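Local structure of putative esterase aq_1494 (Aquifex aeolicus, 2EGJ) at the interface of chains A and B. The protein probably hydrolyses fatty acyl-CoA thioesters. Coordinates in Å, arbitrary orientation; residue numbers count along the deposited sequence, not the author numbering. Chains: chain A/B, Hypothetical protein aq_1494.

The interface of chains A and B. Residues chain A 11-12, 14-16; chain B 14-17, 21.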
loop_
_atom_site.group_PDB
_atom_site.type_symbol
_atom_site.label_atom_id
_atom_site.label_comp_id
_atom_site.label_asym_id
_atom_site.label_seq_id
_atom_site.Cartn_x
_atom_site.Cartn_y
_atom_site.Cartn_z
ATOM N N PHE A 11 4.830 -10.519 2.667
ATOM C CA PHE A 11 3.503 -10.929 3.110
ATOM C C PHE A 11 2.448 -9.853 2.876
ATOM O O PHE A 11 1.343 -10.137 2.390
ATOM C CB PHE A 11 3.519 -11.347 4.582
ATOM C CG PHE A 11 2.365 -12.237 4.942
ATOM C CD1 PHE A 11 2.393 -13.583 4.590
ATOM C CD2 PHE A 11 1.253 -11.723 5.605
ATOM C CE1 PHE A 11 1.323 -14.409 4.901
ATOM C CE2 PHE A 11 0.169 -12.538 5.911
ATOM C CZ PHE A 11 0.212 -13.884 5.553
ATOM N N TYR A 12 2.807 -8.600 3.183
ATOM C CA TYR A 12 1.869 -7.502 2.979
ATOM C C TYR A 12 1.502 -7.249 1.508
ATOM O O TYR A 12 0.556 -6.534 1.256
ATOM C CB TYR A 12 2.373 -6.214 3.643
ATOM C CG TYR A 12 3.649 -5.659 3.034
ATOM C CD1 TYR A 12 3.603 -4.831 1.910
ATOM C CD2 TYR A 12 4.894 -5.932 3.604
ATOM C CE1 TYR A 12 4.760 -4.314 1.343
ATOM C CE2 TYR A 12 6.085 -5.420 3.043
ATOM C CZ TYR A 12 5.996 -4.603 1.913
ATOM O OH TYR A 12 7.125 -4.073 1.369
ATOM N N THR A 14 0.578 -9.634 -0.517
ATOM C CA THR A 14 -0.545 -10.541 -0.837
ATOM C C THR A 14 -1.925 -9.996 -0.397
ATOM O O THR A 14 -2.027 -9.002 0.328
ATOM C CB THR A 14 -0.338 -11.928 -0.195
ATOM O OG1 THR A 14 -0.426 -11.790 1.222
ATOM C CG2 THR A 14 1.035 -12.496 -0.582
ATOM N N ASP A 15 -2.991 -10.634 -0.885
ATOM C CA ASP A 15 -4.341 -10.333 -0.427
ATOM C C ASP A 15 -5.019 -11.661 0.006
ATOM O O ASP A 15 -4.367 -12.718 -0.012
ATOM C CB ASP A 15 -5.150 -9.577 -1.504
ATOM C CG ASP A 15 -5.316 -10.364 -2.811
ATOM O OD1 ASP A 15 -5.373 -11.616 -2.766
ATOM O OD2 ASP A 15 -5.414 -9.715 -3.892
ATOM N N ALA A 16 -6.290 -11.572 0.383
ATOM C CA ALA A 16 -7.075 -12.722 0.916
ATOM C C ALA A 16 -7.177 -13.891 -0.066
ATOM O O ALA A 16 -7.450 -15.025 0.354
ATOM C CB ALA A 16 -8.460 -12.277 1.359
ATOM N N THR B 14 -6.591 -6.545 2.672
ATOM C CA THR B 14 -6.291 -7.856 3.287
ATOM C C THR B 14 -4.929 -8.447 2.853
ATOM O O THR B 14 -4.274 -7.953 1.930
ATOM C CB THR B 14 -7.396 -8.884 2.967
ATOM O OG1 THR B 14 -7.362 -9.166 1.569
ATOM C CG2 THR B 14 -8.773 -8.326 3.355
ATOM N N ASP B 15 -4.486 -9.486 3.564
ATOM C CA ASP B 15 -3.305 -10.240 3.167
ATOM C C ASP B 15 -3.680 -11.745 3.111
ATOM O O ASP B 15 -4.854 -12.093 3.316
ATOM C CB ASP B 15 -2.110 -9.960 4.106
ATOM C CG ASP B 15 -2.378 -10.340 5.568
ATOM O OD1 ASP B 15 -3.144 -11.301 5.818
ATOM O OD2 ASP B 15 -1.794 -9.680 6.475
ATOM N N ALA B 16 -2.687 -12.584 2.834
ATOM C CA ALA B 16 -2.875 -14.052 2.650
ATOM C C ALA B 16 -3.465 -14.745 3.879
ATOM O O ALA B 16 -4.022 -15.845 3.757
ATOM C CB ALA B 16 -1.573 -14.720 2.237
ATOM N N GLN B 17 -3.372 -14.115 5.049
ATOM C CA GLN B 17 -4.018 -14.661 6.254
ATOM C C GLN B 17 -5.539 -14.457 6.260
ATOM O O GLN B 17 -6.261 -15.009 7.117
ATOM C CB GLN B 17 -3.374 -14.102 7.520
ATOM C CG GLN B 17 -1.968 -14.672 7.821
ATOM C CD GLN B 17 -1.949 -16.179 8.143
ATOM O OE1 GLN B 17 -2.976 -16.773 8.498
ATOM N NE2 GLN B 17 -0.767 -16.786 8.050
ATOM N N HIS B 21 -4.215 -6.320 6.902
ATOM C CA HIS B 21 -2.833 -6.219 7.368
ATOM C C HIS B 21 -2.734 -5.135 8.452
ATOM O O HIS B 21 -3.333 -4.074 8.318
ATOM C CB HIS B 21 -1.886 -5.914 6.187
ATOM C CG HIS B 21 -0.440 -5.926 6.573
ATOM N ND1 HIS B 21 0.320 -7.077 6.597
ATOM C CD2 HIS B 21 0.374 -4.929 6.978
ATOM C CE1 HIS B 21 1.549 -6.780 6.998
ATOM N NE2 HIS B 21 1.598 -5.486 7.252
HETATM O O HOH W 1 -1.856 -6.658 2.629
HETATM O O HOH W 2 -3.094 -6.662 -0.855
#
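A:Thr14 to A:Ala16 and B:Thr14 to B:Ala16 run as extended loop backbones up to residue 15 and meet about a two-fold axis, with the CA atoms of A:Asp15 and B:Asp15 3.7 Å apart. Each threonine hydroxyl reaches across to the opposite chain. A:Thr14 OG1 accepts a hydrogen bond from the backbone N of B:Ala16 at 2.9 Å, bent to 137° at the hydrogen. B:Thr14 OG1 takes the twin bond from A:Ala16 N. With chi1 at 67°, OG1 lies between its own backbone N and carbonyl carbon. There A:Thr14 OG1 also donates to A:Phe11 O at 2.7 Å, in the carbonyl plane. The hydroxyl thus ties the turn to the partner chain. A:Thr14 O and B:Thr14 O lie 3.0 Å apart. Neither can donate, so the pair is unfavourable, and waters 1 and 2, each bound to both, probably relieve it. Water 1 also binds A:Tyr12 O at 2.8 Å.

A:Phe11 extends toward chain B, its CG anti to the backbone N (chi1 -158°). The ring rim meets the carboxylate of B:Asp15. A:Phe11 CE2 lies 3.4 Å from B:Asp15 CG, the carboxylate carbon. This aspartate is the predicted active-site residue. B:Asp15 OD1 accepts a hydrogen bond from the backbone N of B:Gln17, a poorly ordered residue, on the anti side and tilted from the carboxylate plane. B:His21 ND1 makes a weak bond to OD2. A:Tyr12 sets its CB over one face of the B:His21 imidazole, 3.7 Å from the ring centroid, as a CH-pi contact.

The 3-10 helix 11-13 of chain A and the loop after it pack on the chain B loop leading to helix 23-39, the long helix of the family's hot-dog fold. This two-fold interface may be that of a functional dimer.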